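Serine--tRNA ligase, cytoplasmic (Candida albicans, PDB 3QO8) catalyses the ATP-dependent attachment of serine to tRNA(Ser) in two steps, through a seryl-adenylate intermediate, working as a homodimer. Local coordinates at residues Leu207-Thr221 with Glu240-Tyr254. Residues are numbered along the deposited sequence; the frame is centred on the assembly and turned at random. Where two conformers were deposited one is given.
With SSA (5'-O-(N-(L-seryl)-sulfamoyl)adenosine), chain B.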
ATOM      1  N   LEU A 207      13.282   8.407  -4.989  1.00 14.85           N
ATOM      2  CA  LEU A 207      13.433   7.203  -4.186  1.00 15.47           C
ATOM      3  C   LEU A 207      12.058   6.690  -3.819  1.00 23.03           C
ATOM      4  O   LEU A 207      11.365   7.329  -3.033  1.00 19.74           O
ATOM      5  CB  LEU A 207      14.235   7.531  -2.927  1.00 14.84           C
ATOM      6  CG  LEU A 207      14.676   6.381  -2.032  1.00 20.89           C
ATOM      7  CD1 LEU A 207      15.560   5.417  -2.817  1.00 16.55           C
ATOM      8  CD2 LEU A 207      15.401   6.915  -0.811  1.00 16.70           C
ATOM      9  N   GLN A 208      11.654   5.553  -4.386  1.00 17.28           N
ATOM     10  CA  GLN A 208      10.371   4.963  -4.019  1.00 16.63           C
ATOM     11  C   GLN A 208      10.549   3.999  -2.874  1.00 19.98           C
ATOM     12  O   GLN A 208      11.260   2.999  -2.987  1.00 16.80           O
ATOM     13  CB  GLN A 208       9.698   4.251  -5.188  1.00 16.51           C
ATOM     14  CG  GLN A 208       8.309   3.675  -4.814  1.00 18.09           C
ATOM     15  CD  GLN A 208       7.593   3.086  -6.020  1.00 19.98           C
ATOM     16  OE1 GLN A 208       7.786   3.546  -7.137  1.00 22.94           O
ATOM     17  NE2 GLN A 208       6.779   2.065  -5.801  1.00 21.60           N
ATOM     18  N   ALA A 209       9.897   4.308  -1.763  1.00 14.54           N
ATOM     19  CA  ALA A 209      10.099   3.562  -0.532  1.00 13.35           C
ATOM     20  C   ALA A 209       9.089   2.436  -0.408  1.00 16.62           C
ATOM     21  O   ALA A 209       7.956   2.562  -0.879  1.00 18.78           O
ATOM     22  CB  ALA A 209       9.972   4.529   0.683  1.00 12.34           C
ATOM     23  N   PRO A 210       9.483   1.343   0.256  1.00 14.82           N
ATOM     24  CA  PRO A 210       8.518   0.282   0.562  1.00 17.96           C
ATOM     25  C   PRO A 210       7.511   0.813   1.579  1.00 18.78           C
ATOM     26  O   PRO A 210       7.851   1.705   2.354  1.00 13.94           O
ATOM     27  CB  PRO A 210       9.391  -0.805   1.190  1.00 19.31           C
ATOM     28  CG  PRO A 210      10.558  -0.055   1.769  1.00 21.03           C
ATOM     29  CD  PRO A 210      10.816   1.072   0.828  1.00 18.23           C
ATOM     30  N   VAL A 211       6.288   0.304   1.564  1.00 16.97           N
ATOM     31  CA  VAL A 211       5.262   0.813   2.476  1.00 12.12           C
ATOM     32  C   VAL A 211       5.073  -0.047   3.714  1.00 14.43           C
ATOM     33  O   VAL A 211       4.206   0.239   4.552  1.00 16.40           O
ATOM     34  CB  VAL A 211       3.896   0.987   1.772  1.00 18.42           C
ATOM     35  CG1 VAL A 211       4.011   2.024   0.673  1.00 14.99           C
ATOM     36  CG2 VAL A 211       3.394  -0.346   1.221  1.00 15.89           C
ATOM     37  N   MET A 212       5.876  -1.107   3.821  1.00 18.12           N
ATOM     38  CA  MET A 212       5.936  -1.910   5.039  1.00 18.41           C
ATOM     39  C   MET A 212       7.307  -1.763   5.680  1.00 20.86           C
ATOM     40  O   MET A 212       8.318  -1.653   4.983  1.00 22.05           O
ATOM     41  CB  MET A 212       5.709  -3.387   4.728  1.00 24.93           C
ATOM     42  CG  MET A 212       4.310  -3.704   4.279  1.00 24.83           C
ATOM     43  SD  MET A 212       4.072  -5.473   4.123  1.00 29.63           S
ATOM     44  CE  MET A 212       2.450  -5.505   3.353  1.00 27.15           C
ATOM     45  N   MET A 213       7.342  -1.769   7.006  1.00 17.95           N
ATOM     46  CA  MET A 213       8.601  -1.683   7.745  1.00 23.02           C
ATOM     47  C   MET A 213       8.604  -2.678   8.878  1.00 25.28           C
ATOM     48  O   MET A 213       7.560  -2.927   9.485  1.00 26.27           O
ATOM     49  CB  MET A 213       8.815  -0.285   8.328  1.00 19.00           C
ATOM     50  CG  MET A 213       9.362   0.727   7.350  1.00 21.54           C
ATOM     51  SD  MET A 213       9.716   2.308   8.154  1.00 23.19           S
ATOM     52  CE  MET A 213      11.184   2.006   9.123  1.00 23.15           C
ATOM     53  N   ASN A 214       9.778  -3.240   9.161  1.00 20.32           N
ATOM     54  CA  ASN A 214       9.952  -4.073  10.340  1.00 21.37           C
ATOM     55  C   ASN A 214       9.675  -3.228  11.574  1.00 24.60           C
ATOM     56  O   ASN A 214       9.957  -2.034  11.577  1.00 21.21           O
ATOM     57  CB  ASN A 214      11.373  -4.632  10.403  1.00 23.47           C
ATOM     58  CG  ASN A 214      11.613  -5.739   9.381  1.00 39.69           C
ATOM     59  OD1 ASN A 214      10.721  -6.539   9.097  1.00 42.52           O
ATOM     60  ND2 ASN A 214      12.818  -5.784   8.827  1.00 38.95           N
ATOM     61  N   LYS A 215       9.131  -3.844  12.617  1.00 27.79           N
ATOM     62  CA  LYS A 215       8.785  -3.126  13.837  1.00 33.66           C
ATOM     63  C   LYS A 215       9.995  -2.465  14.497  1.00 31.18           C
ATOM     64  O   LYS A 215       9.940  -1.303  14.894  1.00 35.66           O
ATOM     65  CB  LYS A 215       8.092  -4.063  14.829  1.00 46.80           C
ATOM     66  CG  LYS A 215       6.788  -4.653  14.307  1.00 60.41           C
ATOM     67  CD  LYS A 215       5.947  -5.273  15.420  1.00 68.31           C
ATOM     68  CE  LYS A 215       6.560  -6.564  15.950  1.00 70.29           C
ATOM     69  NZ  LYS A 215       5.670  -7.213  16.956  1.00 69.76           N
ATOM     70  N   GLU A 216      11.089  -3.206  14.609  1.00 28.81           N
ATOM     71  CA  GLU A 216      12.275  -2.695  15.282  1.00 38.49           C
ATOM     72  C   GLU A 216      12.835  -1.444  14.598  1.00 30.90           C
ATOM     73  O   GLU A 216      13.317  -0.534  15.262  1.00 32.96           O
ATOM     74  CB  GLU A 216      13.352  -3.774  15.381  1.00 40.09           C
ATOM     75  CG  GLU A 216      12.848  -5.133  15.866  1.00 62.06           C
ATOM     76  CD  GLU A 216      12.370  -6.039  14.732  1.00 74.34           C
ATOM     77  OE1 GLU A 216      12.446  -7.280  14.888  1.00 79.40           O
ATOM     78  OE2 GLU A 216      11.917  -5.518  13.688  1.00 70.46           O
ATOM     79  N   VAL A 217      12.776  -1.398  13.273  1.00 28.91           N
ATOM     80  CA  VAL A 217      13.239  -0.219  12.552  1.00 25.49           C
ATOM     81  C   VAL A 217      12.249   0.942  12.702  1.00 29.87           C
ATOM     82  O   VAL A 217      12.648   2.096  12.908  1.00 27.52           O
ATOM     83  CB  VAL A 217      13.480  -0.510  11.045  1.00 33.19           C
ATOM     84  CG1 VAL A 217      14.278   0.617  10.415  1.00 30.72           C
ATOM     85  CG2 VAL A 217      14.209  -1.824  10.867  1.00 41.46           C
ATOM     86  N   MET A 218      10.959   0.644  12.597  1.00 26.98           N
ATOM     87  CA  MET A 218       9.947   1.691  12.720  1.00 28.03           C
ATOM     88  C   MET A 218      10.071   2.356  14.090  1.00 28.46           C
ATOM     89  O   MET A 218      10.003   3.583  14.222  1.00 29.42           O
ATOM     90  CB  MET A 218       8.538   1.111  12.513  1.00 29.44           C
ATOM     91  CG  MET A 218       7.407   2.127  12.708  1.00 25.85           C
ATOM     92  SD  MET A 218       7.404   3.482  11.505  1.00 28.39           S
ATOM     93  CE  MET A 218       6.540   2.669  10.152  1.00 25.17           C
ATOM     94  N   ALA A 219      10.286   1.535  15.109  1.00 31.05           N
ATOM     95  CA  ALA A 219      10.389   2.026  16.478  1.00 32.30           C
ATOM     96  C   ALA A 219      11.541   3.020  16.646  1.00 35.33           C
ATOM     97  O   ALA A 219      11.530   3.831  17.567  1.00 34.39           O
ATOM     98  CB  ALA A 219      10.529   0.856  17.449  1.00 28.27           C
ATOM     99  N   LYS A 220      12.525   2.984  15.750  1.00 28.36           N
ATOM    100  CA  LYS A 220      13.649   3.914  15.867  1.00 31.16           C
ATOM    101  C   LYS A 220      13.368   5.282  15.237  1.00 39.62           C
ATOM    102  O   LYS A 220      14.125   6.237  15.433  1.00 38.92           O
ATOM    103  CB  LYS A 220      14.931   3.320  15.281  1.00 32.05           C
ATOM    104  CG  LYS A 220      15.471   2.100  16.033  1.00 35.48           C
ATOM    105  CD  LYS A 220      16.924   1.843  15.654  1.00 46.67           C
ATOM    106  CE  LYS A 220      17.448   0.522  16.203  1.00 50.95           C
ATOM    107  NZ  LYS A 220      17.430  -0.553  15.166  1.00 55.96           N
ATOM    108  N   THR A 221      12.283   5.396  14.488  1.00 32.71           N
ATOM    109  CA  THR A 221      12.026   6.671  13.838  1.00 36.98           C
ATOM    110  C   THR A 221      10.654   7.280  14.147  1.00 41.71           C
ATOM    111  O   THR A 221      10.466   8.485  13.992  1.00 46.81           O
ATOM    112  CB  THR A 221      12.288   6.600  12.317  1.00 36.57           C
ATOM    113  OG1 THR A 221      12.264   7.927  11.757  1.00 36.45           O
ATOM    114  CG2 THR A 221      11.276   5.687  11.624  1.00 24.78           C
ATOM    115  N   GLU A 240       4.894  -9.710  12.264  1.00 34.88           N
ATOM    116  CA  GLU A 240       4.137  -8.477  12.117  1.00 37.74           C
ATOM    117  C   GLU A 240       5.046  -7.412  11.534  1.00 36.30           C
ATOM    118  O   GLU A 240       6.245  -7.395  11.806  1.00 36.30           O
ATOM    119  CB  GLU A 240       3.606  -8.008  13.473  1.00 39.82           C
ATOM    120  CG  GLU A 240       2.676  -9.001  14.154  1.00 50.01           C
ATOM    121  CD  GLU A 240       2.292  -8.573  15.563  1.00 61.68           C
ATOM    122  OE1 GLU A 240       2.727  -7.483  15.995  1.00 63.74           O
ATOM    123  OE2 GLU A 240       1.560  -9.329  16.240  1.00 65.26           O
ATOM    124  N   LYS A 241       4.465  -6.535  10.722  1.00 31.23           N
ATOM    125  CA  LYS A 241       5.150  -5.360  10.221  1.00 22.36           C
ATOM    126  C   LYS A 241       4.185  -4.184  10.401  1.00 25.27           C
ATOM    127  O   LYS A 241       3.035  -4.368  10.788  1.00 27.41           O
ATOM    128  CB  LYS A 241       5.543  -5.538   8.741  1.00 21.18           C
ATOM    129  CG  LYS A 241       6.389  -6.809   8.461  1.00 21.37           C
ATOM    130  CD  LYS A 241       6.812  -6.877   7.001  1.00 24.96           C
ATOM    131  CE  LYS A 241       7.580  -8.175   6.704  1.00 37.50           C
ATOM    132  NZ  LYS A 241       8.845  -8.312   7.489  1.00 32.24           N
ATOM    133  N   TYR A 242       4.654  -2.981  10.132  1.00 21.48           N
ATOM    134  CA  TYR A 242       3.770  -1.824  10.103  1.00 19.99           C
ATOM    135  C   TYR A 242       3.694  -1.252   8.695  1.00 21.52           C
ATOM    136  O   TYR A 242       4.676  -1.275   7.959  1.00 20.44           O
ATOM    137  CB  TYR A 242       4.278  -0.756  11.068  1.00 24.63           C
ATOM    138  CG  TYR A 242       4.091  -1.137  12.516  1.00 30.57           C
ATOM    139  CD1 TYR A 242       2.941  -0.779  13.202  1.00 33.22           C
ATOM    140  CD2 TYR A 242       5.051  -1.880  13.189  1.00 42.40           C
ATOM    141  CE1 TYR A 242       2.757  -1.135  14.523  1.00 39.12           C
ATOM    142  CE2 TYR A 242       4.875  -2.243  14.511  1.00 48.16           C
ATOM    143  CZ  TYR A 242       3.728  -1.868  15.174  1.00 51.50           C
ATOM    144  OH  TYR A 242       3.553  -2.227  16.492  1.00 57.12           O
ATOM    145  N   LEU A 243       2.528  -0.737   8.325  1.00 19.49           N
ATOM    146  CA  LEU A 243       2.420   0.123   7.155  1.00 16.55           C
ATOM    147  C   LEU A 243       2.920   1.522   7.508  1.00 15.48           C
ATOM    148  O   LEU A 243       2.670   2.019   8.614  1.00 16.20           O
ATOM    149  CB  LEU A 243       0.968   0.188   6.684  1.00 17.13           C
ATOM    150  CG  LEU A 243       0.475  -1.092   5.998  1.00 20.64           C
ATOM    151  CD1 LEU A 243      -1.009  -0.950   5.674  1.00 20.91           C
ATOM    152  CD2 LEU A 243       1.278  -1.348   4.728  1.00 22.80           C
ATOM    153  N   ILE A 244       3.620   2.165   6.580  1.00 15.57           N
ATOM    154  CA  ILE A 244       4.185   3.485   6.848  1.00 16.77           C
ATOM    155  C   ILE A 244       3.131   4.583   6.763  1.00 20.23           C
ATOM    156  O   ILE A 244       2.184   4.468   5.992  1.00 13.12           O
ATOM    157  CB  ILE A 244       5.360   3.808   5.888  1.00 11.12           C
ATOM    158  CG1 ILE A 244       4.864   4.021   4.449  1.00 19.32           C
ATOM    159  CG2 ILE A 244       6.451   2.690   5.984  1.00 11.63           C
ATOM    160  CD1 ILE A 244       5.968   4.424   3.444  1.00 16.26           C
ATOM    161  N   ALA A 245       3.300   5.633   7.577  1.00 16.02           N
ATOM    162  CA  ALA A 245       2.440   6.812   7.546  1.00 13.37           C
ATOM    163  C   ALA A 245       2.979   7.848   6.569  1.00 17.03           C
ATOM    164  O   ALA A 245       2.264   8.762   6.158  1.00 14.48           O
ATOM    165  CB  ALA A 245       2.329   7.428   8.974  1.00 16.27           C
ATOM    166  N   THR A 246       4.246   7.700   6.191  1.00 15.31           N
ATOM    167  CA  THR A 246       4.916   8.675   5.332  1.00 15.31           C
ATOM    168  C   THR A 246       6.245   8.076   4.909  1.00 16.54           C
ATOM    169  O   THR A 246       6.858   7.336   5.679  1.00 16.03           O
ATOM    170  CB  THR A 246       5.174  10.035   6.083  1.00 17.95           C
ATOM    171  OG1 THR A 246       6.218  10.762   5.422  1.00 14.45           O
ATOM    172  CG2 THR A 246       5.602   9.792   7.523  1.00 15.19           C
ATOM    173  N   SER A 247       6.692   8.384   3.692  1.00 13.44           N
ATOM    174  CA  SER A 247       7.983   7.871   3.236  1.00 13.40           C
ATOM    175  C   SER A 247       9.146   8.370   4.094  1.00 17.43           C
ATOM    176  O   SER A 247      10.252   7.828   4.032  1.00 18.95           O
ATOM    177  CB  SER A 247       8.222   8.139   1.740  1.00 17.35           C
ATOM    178  OG  SER A 247       8.242   9.533   1.445  1.00 16.00           O
ATOM    179  N   GLU A 248       8.884   9.406   4.890  0.55 16.68           N
ATOM    180  CA  GLU A 248       9.854   9.905   5.858  0.55 17.28           C
ATOM    181  C   GLU A 248      10.395   8.753   6.700  0.55 17.55           C
ATOM    182  O   GLU A 248      11.587   8.670   6.980  0.55 17.16           O
ATOM    183  CB  GLU A 248       9.204  10.947   6.778  0.55 13.73           C
ATOM    184  CG  GLU A 248      10.137  11.513   7.839  0.55 17.98           C
ATOM    185  CD  GLU A 248       9.402  12.109   9.050  0.55 25.63           C
ATOM    186  OE1 GLU A 248       8.260  12.623   8.910  0.55 13.47           O
ATOM    187  OE2 GLU A 248       9.984  12.050  10.157  0.55 23.04           O
ATOM    188  N   GLN A 249       9.502   7.861   7.101  1.00 16.15           N
ATOM    189  CA  GLN A 249       9.867   6.775   8.000  1.00 20.56           C
ATOM    190  C   GLN A 249      10.919   5.823   7.404  1.00 20.74           C
ATOM    191  O   GLN A 249      12.016   5.697   7.955  1.00 16.93           O
ATOM    192  CB  GLN A 249       8.617   6.064   8.515  1.00 22.19           C
ATOM    193  CG  GLN A 249       7.908   6.902   9.583  1.00 19.82           C
ATOM    194  CD  GLN A 249       6.418   6.598   9.720  1.00 23.73           C
ATOM    195  OE1 GLN A 249       5.824   5.905   8.895  1.00 19.47           O
ATOM    196  NE2 GLN A 249       5.811   7.127  10.775  1.00 24.96           N
ATOM    197  N   PRO A 250      10.609   5.172   6.266  1.00 14.83           N
ATOM    198  CA  PRO A 250      11.636   4.260   5.732  1.00 21.08           C
ATOM    199  C   PRO A 250      12.861   4.999   5.166  1.00 17.58           C
ATOM    200  O   PRO A 250      13.980   4.509   5.270  1.00 15.89           O
ATOM    201  CB  PRO A 250      10.894   3.474   4.625  1.00 13.56           C
ATOM    202  CG  PRO A 250       9.722   4.356   4.216  1.00 12.42           C
ATOM    203  CD  PRO A 250       9.342   5.116   5.512  1.00 14.83           C
ATOM    204  N   ILE A 251      12.659   6.176   4.593  1.00 15.27           N
ATOM    205  CA  ILE A 251      13.779   6.903   4.017  1.00 16.26           C
ATOM    206  C   ILE A 251      14.718   7.417   5.115  1.00 15.83           C
ATOM    207  O   ILE A 251      15.929   7.486   4.926  1.00 18.93           O
ATOM    208  CB  ILE A 251      13.291   8.039   3.078  1.00 16.49           C
ATOM    209  CG1 ILE A 251      12.535   7.427   1.888  1.00 15.75           C
ATOM    210  CG2 ILE A 251      14.481   8.911   2.631  1.00 15.10           C
ATOM    211  CD1 ILE A 251      11.938   8.434   0.876  1.00 13.48           C
ATOM    212  N   SER A 252      14.174   7.764   6.280  1.00 16.66           N
ATOM    213  CA  SER A 252      15.036   8.188   7.380  1.00 21.50           C
ATOM    214  C   SER A 252      15.945   7.027   7.800  1.00 23.20           C
ATOM    215  O   SER A 252      17.076   7.238   8.232  1.00 23.02           O
ATOM    216  CB  SER A 252      14.226   8.707   8.581  1.00 19.53           C
ATOM    217  OG  SER A 252      13.589   7.644   9.277  1.00 19.66           O
ATOM    218  N   ALA A 253      15.455   5.796   7.654  1.00 18.27           N
ATOM    219  CA  ALA A 253      16.247   4.624   8.036  1.00 18.16           C
ATOM    220  C   ALA A 253      17.149   4.127   6.906  1.00 23.75           C
ATOM    221  O   ALA A 253      17.923   3.197   7.101  1.00 21.86           O
ATOM    222  CB  ALA A 253      15.343   3.500   8.503  1.00 19.07           C
ATOM    223  N   TYR A 254      17.032   4.741   5.731  1.00 19.06           N
ATOM    224  CA  TYR A 254      17.786   4.327   4.541  1.00 16.62           C
ATOM    225  C   TYR A 254      19.294   4.268   4.820  1.00 24.06           C
ATOM    226  O   TYR A 254      19.963   3.301   4.451  1.00 20.20           O
ATOM    227  CB  TYR A 254      17.490   5.297   3.393  1.00 17.78           C
ATOM    228  CG  TYR A 254      17.979   4.892   2.009  1.00 19.10           C
ATOM    229  CD1 TYR A 254      17.346   3.880   1.289  1.00 17.70           C
ATOM    230  CD2 TYR A 254      19.035   5.558   1.407  1.00 23.14           C
ATOM    231  CE1 TYR A 254      17.764   3.530   0.013  1.00 18.84           C
ATOM    232  CE2 TYR A 254      19.468   5.214   0.129  1.00 19.07           C
ATOM    233  CZ  TYR A 254      18.821   4.203  -0.561  1.00 20.00           C
ATOM    234  OH  TYR A 254      19.254   3.858  -1.816  1.00 23.72           O
TER
HETATM  235  N10 SSA B 486       6.941  13.418   6.621  1.00 14.59           N
HETATM  236  CA  SSA B 486       6.226  14.618   7.052  1.00 22.33           C
HETATM  237  CB  SSA B 486       6.325  15.700   5.977  1.00 20.82           C
HETATM  238  OG  SSA B 486       5.545  15.336   4.821  1.00 20.31           O
HETATM  239  C9  SSA B 486       4.784  14.298   7.330  1.00 23.30           C
HETATM  240  O9  SSA B 486       4.316  13.191   7.090  1.00 18.85           O
HETATM  241  N8  SSA B 486       4.056  15.285   7.841  1.00 16.25           N
HETATM  242  S1  SSA B 486       2.456  15.239   7.919  1.00 20.78           S
HETATM  243  O1S SSA B 486       1.964  14.295   8.880  1.00 18.88           O
HETATM  244  O2S SSA B 486       1.986  16.547   8.236  1.00 19.97           O
HETATM  245  O5' SSA B 486       1.885  14.888   6.532  1.00 18.15           O
HETATM  246  C5' SSA B 486       2.273  15.612   5.377  1.00 15.62           C
HETATM  247  C4' SSA B 486       1.025  15.991   4.573  1.00 18.17           C
HETATM  248  O4' SSA B 486       0.259  14.855   4.154  1.00 18.07           O
HETATM  249  C3' SSA B 486       0.036  16.838   5.343  1.00 17.98           C
HETATM  250  O3' SSA B 486       0.491  18.198   5.395  1.00 17.45           O
HETATM  251  C2' SSA B 486      -1.222  16.645   4.505  1.00 19.10           C
HETATM  252  O2' SSA B 486      -1.175  17.478   3.330  1.00 18.77           O
HETATM  253  C1' SSA B 486      -1.119  15.189   4.049  1.00 15.27           C
HETATM  254  N9  SSA B 486      -1.907  14.315   4.942  1.00 18.06           N
HETATM  255  C8  SSA B 486      -1.642  14.019   6.225  1.00 17.51           C
HETATM  256  N7  SSA B 486      -2.611  13.200   6.687  1.00 17.60           N
HETATM  257  C5  SSA B 486      -3.474  12.987   5.676  1.00 20.02           C
HETATM  258  C6  SSA B 486      -4.628  12.238   5.556  1.00 18.94           C
HETATM  259  N6  SSA B 486      -5.074  11.542   6.624  1.00 15.67           N
HETATM  260  N1  SSA B 486      -5.288  12.219   4.374  1.00 15.97           N
HETATM  261  C2  SSA B 486      -4.831  12.917   3.328  1.00 19.65           C
HETATM  262  N3  SSA B 486      -3.708  13.643   3.413  1.00 16.94           N
HETATM  263  C4  SSA B 486      -3.028  13.698   4.580  1.00 16.74           C
HETATM  264  O   HOH W   1       8.472  -6.562  12.274  1.00 41.33           O
HETATM  265  O   HOH W   2       9.880   9.304  11.405  1.00 40.73           O
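Leu207 sets CD2 over the centre of the Tyr254 ring, 4.1 Å from its centroid, and meets Ile251 tip to tip; Tyr254 OH hydrogen-bonds to Arg181 of the second subunit. A methyl takes up little space, and Ala209 CB lies 3.5 Å from Pro250 CG, on helix 248-252. Beyond Pro210, Val211 O accepts from Ile244 N, which sits 36° out of the carbonyl plane. Met212 lies alongside Leu243, two apolar chains suited to the sheet face shared with Val234. Met213 and Tyr242 form an antiparallel hydrogen-bonded pair; with CG anti to its carbonyl carbon (chi1 -81°) and a bend at chi3, the flexible Met213 chain crosses Ile244 and lays SD 3.5 Å from Pro250 N. Asn214 OD1 accepts from Lys241 NZ at 3.0 Å, an amine also hydrogen-bonded to Val173 O of the second subunit. Long and flexible, Lys215 reaches a salt bridge, NZ meeting Glu240 OE1 from above the carboxylate plane at 3.1 Å. Pliable Met218 folds SD and CE against the Gln249 amide, whose OE1 takes Ala245 N. Thr221 uses its hydroxyl, OG1 donating to Ser252 OG (2.8 Å), which in turn donates to Gln249 O. Thr246, capping Glu248 N, and Glu248 itself accept hydrogen bonds from the analogue's seryl amine N10. Beside this seryl-adenylate pocket, Leu207 and Gln208 continue the sheet antiparallel into the second subunit, consistent with class II motif 1.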